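PDB 6TA8: tyrocidine synthase 2 from Brevibacillus parabrevis, which belongs to the multidomain nonribosomal peptide synthetases and is represented in this structure by a condensation domain. Local coordinates for residues Leu86-Lys91 against Ile97-Arg102; Pro39-Phe44 against His163-Asp168. All blocks are in the same frame, centred on the assembly; numbering follows the deposited sequence.

Interaction 1 (Leu86-Lys91 against Ile97-Arg102)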
ATOM      1  N   LEU A  86      14.981  -7.138   1.155  1.00 34.48           N
ATOM      2  CA  LEU A  86      14.823  -7.496  -0.249  1.00 38.04           C
ATOM      3  C   LEU A  86      15.488  -8.821  -0.601  1.00 38.36           C
ATOM      4  O   LEU A  86      15.316  -9.299  -1.728  1.00 44.84           O
ATOM      5  CB  LEU A  86      15.381  -6.384  -1.142  1.00 34.43           C
ATOM      6  CG  LEU A  86      14.713  -5.013  -0.993  1.00 35.99           C
ATOM      7  CD1 LEU A  86      15.375  -3.980  -1.893  1.00 32.67           C
ATOM      8  CD2 LEU A  86      13.220  -5.104  -1.282  1.00 28.84           C
ATOM      9  N   ARG A  87      16.237  -9.422   0.324  1.00 46.36           N
ATOM     10  CA  ARG A  87      16.852 -10.730   0.124  1.00 34.23           C
ATOM     11  C   ARG A  87      16.042 -11.851   0.765  1.00 38.27           C
ATOM     12  O   ARG A  87      16.597 -12.898   1.112  1.00 45.36           O
ATOM     13  CB  ARG A  87      18.278 -10.737   0.672  1.00 36.22           C
ATOM     14  CG  ARG A  87      19.181  -9.669   0.086  1.00 40.51           C
ATOM     15  CD  ARG A  87      20.629  -9.902   0.476  1.00 41.83           C
ATOM     16  NE  ARG A  87      20.770 -10.102   1.915  1.00 53.81           N
ATOM     17  CZ  ARG A  87      20.991  -9.123   2.786  1.00 44.06           C
ATOM     18  NH1 ARG A  87      21.103  -7.870   2.366  1.00 44.26           N
ATOM     19  NH2 ARG A  87      21.102  -9.395   4.078  1.00 48.05           N
ATOM     20  N   MET A  88      14.737 -11.653   0.923  1.00 39.53           N
ATOM     21  CA  MET A  88      13.895 -12.593   1.646  1.00 40.16           C
ATOM     22  C   MET A  88      13.391 -13.703   0.731  1.00 44.07           C
ATOM     23  O   MET A  88      13.150 -13.496  -0.461  1.00 39.80           O
ATOM     24  CB  MET A  88      12.705 -11.869   2.276  1.00 39.41           C
ATOM     25  CG  MET A  88      12.078 -12.592   3.457  1.00 47.78           C
ATOM     26  SD  MET A  88      12.885 -12.199   5.021  1.00 42.49           S
ATOM     27  CE  MET A  88      12.890 -10.412   4.947  1.00 38.41           C
ATOM     28  N   VAL A  89      13.233 -14.894   1.313  1.00 39.50           N
ATOM     29  CA  VAL A  89      12.607 -16.031   0.652  1.00 42.07           C
ATOM     30  C   VAL A  89      11.643 -16.678   1.638  1.00 45.23           C
ATOM     31  O   VAL A  89      11.771 -16.531   2.855  1.00 49.86           O
ATOM     32  CB  VAL A  89      13.635 -17.068   0.147  1.00 55.03           C
ATOM     33  CG1 VAL A  89      14.420 -16.511  -1.033  1.00 39.79           C
ATOM     34  CG2 VAL A  89      14.570 -17.485   1.274  1.00 51.43           C
ATOM     35  N   TYR A  90      10.664 -17.401   1.096  1.00 47.63           N
ATOM     36  CA  TYR A  90       9.592 -17.988   1.892  1.00 46.78           C
ATOM     37  C   TYR A  90       9.497 -19.474   1.583  1.00 54.12           C
ATOM     38  O   TYR A  90       9.293 -19.855   0.427  1.00 53.52           O
ATOM     39  CB  TYR A  90       8.256 -17.293   1.608  1.00 41.14           C
ATOM     40  CG  TYR A  90       8.221 -15.842   2.033  1.00 44.23           C
ATOM     41  CD1 TYR A  90       8.807 -14.853   1.251  1.00 36.91           C
ATOM     42  CD2 TYR A  90       7.607 -15.460   3.217  1.00 40.06           C
ATOM     43  CE1 TYR A  90       8.781 -13.527   1.638  1.00 44.65           C
ATOM     44  CE2 TYR A  90       7.574 -14.136   3.611  1.00 33.27           C
ATOM     45  CZ  TYR A  90       8.164 -13.175   2.821  1.00 44.90           C
ATOM     46  OH  TYR A  90       8.134 -11.856   3.211  1.00 41.63           O
ATOM     47  N   LYS A  91       9.627 -20.307   2.610  1.00 56.01           N
ATOM     48  CA  LYS A  91       9.585 -21.751   2.446  1.00 52.92           C
ATOM     49  C   LYS A  91       8.348 -22.330   3.119  1.00 60.29           C
ATOM     50  O   LYS A  91       7.909 -21.853   4.169  1.00 60.85           O
ATOM     51  CB  LYS A  91      10.848 -22.401   3.015  1.00 54.62           C
ATOM     52  CG  LYS A  91      12.093 -22.100   2.201  1.00 61.05           C
ATOM     53  CD  LYS A  91      13.356 -22.574   2.896  1.00 62.59           C
ATOM     54  CE  LYS A  91      14.382 -23.051   1.879  1.00 67.65           C
ATOM     55  NZ  LYS A  91      14.347 -22.236   0.632  1.00 54.88           N
ATOM     56  N   ILE A  97       4.701 -21.799   7.019  1.00 71.20           N
ATOM     57  CA  ILE A  97       5.499 -20.901   6.193  1.00 55.52           C
ATOM     58  C   ILE A  97       6.634 -20.340   7.034  1.00 56.22           C
ATOM     59  O   ILE A  97       6.429 -19.925   8.182  1.00 66.55           O
ATOM     60  CB  ILE A  97       4.635 -19.773   5.599  1.00 53.67           C
ATOM     61  CG1 ILE A  97       3.536 -20.355   4.705  1.00 61.39           C
ATOM     62  CG2 ILE A  97       5.494 -18.793   4.813  1.00 47.98           C
ATOM     63  CD1 ILE A  97       2.193 -20.511   5.392  1.00 61.88           C
ATOM     64  N   LYS A  98       7.837 -20.331   6.465  1.00 56.26           N
ATOM     65  CA  LYS A  98       9.036 -19.857   7.145  1.00 51.41           C
ATOM     66  C   LYS A  98       9.759 -18.883   6.229  1.00 50.54           C
ATOM     67  O   LYS A  98      10.193 -19.264   5.137  1.00 46.82           O
ATOM     68  CB  LYS A  98       9.947 -21.031   7.523  1.00 48.35           C
ATOM     69  CG  LYS A  98      11.347 -20.640   7.965  1.00 54.58           C
ATOM     70  CD  LYS A  98      12.194 -21.880   8.225  1.00 67.75           C
ATOM     71  CE  LYS A  98      13.623 -21.521   8.598  1.00 72.90           C
ATOM     72  NZ  LYS A  98      14.446 -22.727   8.894  1.00 65.03           N
ATOM     73  N   GLN A  99       9.876 -17.629   6.662  1.00 50.62           N
ATOM     74  CA  GLN A  99      10.602 -16.615   5.909  1.00 49.54           C
ATOM     75  C   GLN A  99      12.002 -16.460   6.486  1.00 48.68           C
ATOM     76  O   GLN A  99      12.170 -16.327   7.704  1.00 47.00           O
ATOM     77  CB  GLN A  99       9.863 -15.273   5.912  1.00 46.02           C
ATOM     78  CG  GLN A  99       9.605 -14.663   7.280  1.00 52.46           C
ATOM     79  CD  GLN A  99       9.360 -13.162   7.222  1.00 42.65           C
ATOM     80  OE1 GLN A  99       9.412 -12.550   6.155  1.00 41.95           O
ATOM     81  NE2 GLN A  99       9.096 -12.563   8.376  1.00 44.13           N
ATOM     82  N   ILE A 100      13.005 -16.499   5.613  1.00 47.21           N
ATOM     83  CA  ILE A 100      14.405 -16.383   6.003  1.00 49.47           C
ATOM     84  C   ILE A 100      15.016 -15.206   5.260  1.00 50.68           C
ATOM     85  O   ILE A 100      14.895 -15.109   4.033  1.00 51.80           O
ATOM     86  CB  ILE A 100      15.197 -17.670   5.706  1.00 53.50           C
ATOM     87  CG1 ILE A 100      14.388 -18.910   6.083  1.00 59.59           C
ATOM     88  CG2 ILE A 100      16.525 -17.656   6.446  1.00 48.50           C
ATOM     89  CD1 ILE A 100      15.038 -20.202   5.644  1.00 51.88           C
ATOM     90  N   ASN A 101      15.671 -14.317   6.001  1.00 48.24           N
ATOM     91  CA  ASN A 101      16.450 -13.244   5.398  1.00 49.77           C
ATOM     92  C   ASN A 101      17.806 -13.812   4.998  1.00 52.16           C
ATOM     93  O   ASN A 101      18.656 -14.071   5.855  1.00 52.60           O
ATOM     94  CB  ASN A 101      16.602 -12.077   6.369  1.00 45.65           C
ATOM     95  CG  ASN A 101      16.769 -10.748   5.659  1.00 47.46           C
ATOM     96  OD1 ASN A 101      16.268  -9.720   6.116  1.00 41.56           O
ATOM     97  ND2 ASN A 101      17.476 -10.761   4.534  1.00 46.04           N
ATOM     98  N   ARG A 102      18.005 -14.023   3.702  1.00 53.82           N
ATOM     99  CA  ARG A 102      19.257 -14.590   3.230  1.00 47.77           C
ATOM    100  C   ARG A 102      20.371 -13.547   3.280  1.00 53.92           C
ATOM    101  O   ARG A 102      20.132 -12.337   3.349  1.00 45.87           O
ATOM    102  CB  ARG A 102      19.101 -15.129   1.808  1.00 51.55           C
ATOM    103  CG  ARG A 102      18.187 -16.343   1.703  1.00 55.57           C
ATOM    104  CD  ARG A 102      18.855 -17.474   0.936  1.00 57.10           C
ATOM    105  NE  ARG A 102      17.916 -18.539   0.596  1.00 65.48           N
ATOM    106  CZ  ARG A 102      17.634 -19.571   1.386  1.00 61.94           C
ATOM    107  NH1 ARG A 102      18.220 -19.682   2.570  1.00 56.80           N
ATOM    108  NH2 ARG A 102      16.767 -20.493   0.992  1.00 65.68           N
TER
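Val89 and Ile100 exchange both of their backbone bonds, with Ile100 N 3.0 Å from Val89 O. Lys91 and Lys98 repeat this nearer the turn, and Arg102 N to Arg87 O continues the pattern beyond the regular strands. Between these hydrogen-bonded pairs the backbones draw closer: CA of Tyr90 lies 4.4 Å from CA of Gln99, a non-hydrogen-bonded pair. Side-chain hydrogen bonding gathers on Arg102 O. Arg87 NE donates to it at 2.7 Å, with the oxygen close to the guanidinium plane, while Arg87 NH2 and Asn101 ND2 add weak bonds. A bend at chi3 (-51°) turns the Arg87 group into this position; NH2 also forms a salt bridge with Asp84, whose backbone carbonyl accepts Asn101 ND2. The pairing is a beta hairpin, and on the far edge of strand 98-101 strand 33-35 completes a three-stranded antiparallel sheet. Packing differs on its two faces. On one, Tyr90 and Gln99 run side by side in the same direction, ring and amide planes 27° apart, with Tyr90 CE2 3.4 Å from Gln99 CB. Met88, bent at chi2 and chi3, crosses Asn101 at about a right angle and brings CE to 3.6 Å from Asn101 OD1. On the other, Val89 CG2 sits over one face of the Arg102 guanidinium, offset toward its rim and 3.6 Å from Arg102 NE. Lys91 CD touches Ile100 CD1 at 4.0 Å. Farther out, Lys91 NZ comes to the edge of the Arg102 guanidinium; two donors of like charge meet there, and the modelled closeness is doubtful.

Interaction 2 (Pro39-Phe44 against His163-Asp168)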
ATOM      1  N   PRO A  39       1.819  -9.360  11.179  1.00 51.95           N
ATOM      2  CA  PRO A  39       0.373  -9.555  10.955  1.00 49.84           C
ATOM      3  C   PRO A  39      -0.055  -9.392   9.506  1.00 42.07           C
ATOM      4  O   PRO A  39      -0.877 -10.181   9.021  1.00 39.49           O
ATOM      5  CB  PRO A  39      -0.259  -8.485  11.856  1.00 40.70           C
ATOM      6  CG  PRO A  39       0.721  -8.302  12.951  1.00 52.85           C
ATOM      7  CD  PRO A  39       2.079  -8.470  12.324  1.00 45.03           C
ATOM      8  N   ILE A  40       0.471  -8.390   8.800  1.00 40.58           N
ATOM      9  CA  ILE A  40       0.089  -8.204   7.404  1.00 37.46           C
ATOM     10  C   ILE A  40       0.665  -9.320   6.540  1.00 45.54           C
ATOM     11  O   ILE A  40       0.113  -9.643   5.480  1.00 42.35           O
ATOM     12  CB  ILE A  40       0.522  -6.811   6.911  1.00 36.42           C
ATOM     13  CG1 ILE A  40      -0.148  -6.479   5.576  1.00 39.74           C
ATOM     14  CG2 ILE A  40       2.038  -6.721   6.796  1.00 35.52           C
ATOM     15  CD1 ILE A  40      -1.659  -6.559   5.612  1.00 42.46           C
ATOM     16  N   GLN A  41       1.766  -9.935   6.976  1.00 44.63           N
ATOM     17  CA  GLN A  41       2.298 -11.092   6.269  1.00 38.09           C
ATOM     18  C   GLN A  41       1.473 -12.340   6.556  1.00 45.20           C
ATOM     19  O   GLN A  41       1.236 -13.151   5.653  1.00 44.67           O
ATOM     20  CB  GLN A  41       3.762 -11.312   6.649  1.00 36.48           C
ATOM     21  CG  GLN A  41       4.717 -10.314   6.015  1.00 31.46           C
ATOM     22  CD  GLN A  41       6.127 -10.433   6.555  1.00 42.23           C
ATOM     23  OE1 GLN A  41       6.335 -10.882   7.683  1.00 50.01           O
ATOM     24  NE2 GLN A  41       7.104 -10.030   5.753  1.00 37.07           N
ATOM     25  N   LYS A  42       1.028 -12.505   7.804  1.00 38.87           N
ATOM     26  CA  LYS A  42       0.142 -13.617   8.137  1.00 42.00           C
ATOM     27  C   LYS A  42      -1.185 -13.500   7.399  1.00 43.28           C
ATOM     28  O   LYS A  42      -1.751 -14.506   6.956  1.00 49.89           O
ATOM     29  CB  LYS A  42      -0.093 -13.668   9.647  1.00 48.71           C
ATOM     30  CG  LYS A  42       0.845 -14.589  10.407  1.00 46.06           C
ATOM     31  CD  LYS A  42       0.304 -14.879  11.799  1.00 46.24           C
ATOM     32  CE  LYS A  42       1.122 -15.944  12.509  1.00 51.90           C
ATOM     33  NZ  LYS A  42       2.464 -15.438  12.910  1.00 57.77           N
ATOM     34  N   TRP A  43      -1.699 -12.275   7.263  1.00 39.40           N
ATOM     35  CA  TRP A  43      -2.958 -12.066   6.556  1.00 38.91           C
ATOM     36  C   TRP A  43      -2.846 -12.446   5.085  1.00 40.60           C
ATOM     37  O   TRP A  43      -3.829 -12.896   4.485  1.00 40.57           O
ATOM     38  CB  TRP A  43      -3.395 -10.607   6.704  1.00 37.38           C
ATOM     39  CG  TRP A  43      -4.483 -10.187   5.764  1.00 38.69           C
ATOM     40  CD1 TRP A  43      -5.827 -10.286   5.972  1.00 39.83           C
ATOM     41  CD2 TRP A  43      -4.319  -9.590   4.472  1.00 45.59           C
ATOM     42  NE1 TRP A  43      -6.511  -9.792   4.888  1.00 45.13           N
ATOM     43  CE2 TRP A  43      -5.608  -9.359   3.952  1.00 46.33           C
ATOM     44  CE3 TRP A  43      -3.208  -9.233   3.701  1.00 45.95           C
ATOM     45  CZ2 TRP A  43      -5.816  -8.787   2.699  1.00 47.19           C
ATOM     46  CZ3 TRP A  43      -3.417  -8.664   2.458  1.00 40.96           C
ATOM     47  CH2 TRP A  43      -4.711  -8.447   1.969  1.00 39.70           C
ATOM     48  N   PHE A  44      -1.663 -12.279   4.491  1.00 40.39           N
ATOM     49  CA  PHE A  44      -1.483 -12.627   3.085  1.00 42.54           C
ATOM     50  C   PHE A  44      -1.553 -14.134   2.873  1.00 40.36           C
ATOM     51  O   PHE A  44      -2.166 -14.604   1.907  1.00 41.57           O
ATOM     52  CB  PHE A  44      -0.152 -12.070   2.577  1.00 38.22           C
ATOM     53  CG  PHE A  44       0.228 -12.553   1.204  1.00 39.56           C
ATOM     54  CD1 PHE A  44      -0.322 -11.973   0.074  1.00 40.80           C
ATOM     55  CD2 PHE A  44       1.143 -13.582   1.045  1.00 41.89           C
ATOM     56  CE1 PHE A  44       0.028 -12.414  -1.189  1.00 39.31           C
ATOM     57  CE2 PHE A  44       1.495 -14.029  -0.216  1.00 35.59           C
ATOM     58  CZ  PHE A  44       0.937 -13.442  -1.334  1.00 41.53           C
ATOM     59  N   HIS A 163       7.834  -8.240  -5.110  1.00 32.51           N
ATOM     60  CA  HIS A 163       6.719  -8.884  -4.427  1.00 35.54           C
ATOM     61  C   HIS A 163       6.297  -8.062  -3.215  1.00 36.58           C
ATOM     62  O   HIS A 163       7.134  -7.531  -2.481  1.00 44.55           O
ATOM     63  CB  HIS A 163       7.106 -10.299  -3.999  1.00 36.86           C
ATOM     64  CG  HIS A 163       5.934 -11.186  -3.717  1.00 39.15           C
ATOM     65  ND1 HIS A 163       5.306 -11.224  -2.490  1.00 28.41           N
ATOM     66  CD2 HIS A 163       5.276 -12.071  -4.504  1.00 28.44           C
ATOM     67  CE1 HIS A 163       4.312 -12.092  -2.535  1.00 38.33           C
ATOM     68  NE2 HIS A 163       4.272 -12.622  -3.744  1.00 42.02           N
ATOM     69  N   HIS A 164       4.983  -7.964  -3.008  1.00 34.10           N
ATOM     70  CA  HIS A 164       4.429  -7.101  -1.970  1.00 38.57           C
ATOM     71  C   HIS A 164       4.803  -7.539  -0.558  1.00 39.24           C
ATOM     72  O   HIS A 164       4.545  -6.790   0.389  1.00 33.11           O
ATOM     73  CB  HIS A 164       2.907  -7.046  -2.103  1.00 35.77           C
ATOM     74  CG  HIS A 164       2.293  -5.802  -1.539  1.00 44.07           C
ATOM     75  ND1 HIS A 164       2.970  -4.958  -0.684  1.00 34.19           N
ATOM     76  CD2 HIS A 164       1.064  -5.259  -1.708  1.00 40.44           C
ATOM     77  CE1 HIS A 164       2.186  -3.949  -0.353  1.00 36.87           C
ATOM     78  NE2 HIS A 164       1.023  -4.108  -0.961  1.00 43.52           N
ATOM     79  N   LEU A 165       5.404  -8.717  -0.393  1.00 39.95           N
ATOM     80  CA  LEU A 165       5.705  -9.226   0.937  1.00 38.55           C
ATOM     81  C   LEU A 165       6.872  -8.512   1.608  1.00 38.44           C
ATOM     82  O   LEU A 165       7.118  -8.759   2.793  1.00 34.59           O
ATOM     83  CB  LEU A 165       5.999 -10.727   0.868  1.00 33.52           C
ATOM     84  CG  LEU A 165       4.810 -11.671   1.042  1.00 34.69           C
ATOM     85  CD1 LEU A 165       5.237 -13.110   0.797  1.00 40.55           C
ATOM     86  CD2 LEU A 165       4.203 -11.517   2.430  1.00 38.18           C
ATOM     87  N   VAL A 166       7.590  -7.642   0.896  1.00 39.16           N
ATOM     88  CA  VAL A 166       8.801  -7.033   1.441  1.00 27.78           C
ATOM     89  C   VAL A 166       8.853  -5.539   1.144  1.00 31.03           C
ATOM     90  O   VAL A 166       9.881  -4.892   1.374  1.00 34.59           O
ATOM     91  CB  VAL A 166      10.061  -7.731   0.894  1.00 38.83           C
ATOM     92  CG1 VAL A 166      10.208  -9.125   1.488  1.00 42.81           C
ATOM     93  CG2 VAL A 166      10.016  -7.794  -0.626  1.00 33.76           C
ATOM     94  N   VAL A 167       7.757  -4.974   0.632  1.00 29.17           N
ATOM     95  CA  VAL A 167       7.709  -3.562   0.268  1.00 29.32           C
ATOM     96  C   VAL A 167       6.319  -3.013   0.549  1.00 34.89           C
ATOM     97  O   VAL A 167       5.327  -3.746   0.561  1.00 36.10           O
ATOM     98  CB  VAL A 167       8.069  -3.318  -1.219  1.00 34.73           C
ATOM     99  CG1 VAL A 167       9.572  -3.399  -1.439  1.00 32.92           C
ATOM    100  CG2 VAL A 167       7.329  -4.300  -2.111  1.00 29.63           C
ATOM    101  N   ASP A 168       6.252  -1.703   0.768  1.00 27.86           N
ATOM    102  CA  ASP A 168       4.988  -0.985   0.867  1.00 24.70           C
ATOM    103  C   ASP A 168       5.198   0.422   0.311  1.00 29.57           C
ATOM    104  O   ASP A 168       6.234   0.720  -0.290  1.00 31.19           O
ATOM    105  CB  ASP A 168       4.460  -0.989   2.308  1.00 37.30           C
ATOM    106  CG  ASP A 168       5.433  -0.371   3.301  1.00 32.52           C
ATOM    107  OD1 ASP A 168       6.530   0.064   2.897  1.00 36.71           O
ATOM    108  OD2 ASP A 168       5.091  -0.324   4.502  1.00 38.46           O
TER
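Leu165 meets helix 39-46 through both its side chain and its carbonyl, touching Gln41 and Phe44. From CB the leucine runs out to CG, 4.1 Å from CD2 of Phe44, and there it forks. CD1 comes beside the phenyl ring, 4.0 Å from Phe44 CE2. CD2 bridges the two helix residues, 3.9 Å from Phe44 CD2 and 3.8 Å from Gln41 CG. Leucine and phenylalanine cross at about a right angle. The leucine's own carbonyl takes the polar end of Gln41: NE2 donates to Leu165 O at 3.2 Å and 162°, almost along the C=O axis and with the oxygen in the amide plane. Extended beyond CG (chi2 172°), the glutamine carries its amide past the leucine's CD2 methyl, and Thr38 N, donating to OE1, fixes which way the amide is turned.

The ring of Phe44 also reaches His163. CZ lies 3.8 Å from His163 CE1, at the edge of the imidazole, and the two ring planes stand 89° apart. ND1 of that imidazole accepts Leu165 N within the loop, while NE2 donates to Arg52 O, so both ring nitrogens have partners.

His163 to Asp168 belong to the HHxxxDG signature of condensation domains, running from the end of strand 155-163 through the loop to helix 169-187. Asp168 is the N-cap of that helix and forms a salt bridge with Arg307. Helix 39-46 thus lies against the loop at the end of strand 155-163, with Trp322 packed on Ile40 and Leu165.

In the fold
The two interactions form nested chain closures. Interaction 2 joins residues 39-44 to 163-168, and the hairpin of interaction 1 lies within the intervening chain. Their centres are about 12 Å apart, interaction 2 being nearer the centre of the chain (about 10 Å against about 20 Å). They also touch: Tyr90 of the hairpin gives a weak hydrogen bond to Leu165 O, the carbonyl used by Gln41, and Met88 packs on Val166. Helix 39-46 follows strand 33-35 of the hairpin's small sheet, whereas the signature loop leaves the neighbouring mixed sheet through strand 155-163. At these contacts both sheets and the helix meet around the HHxxxDG loop of the condensation domain.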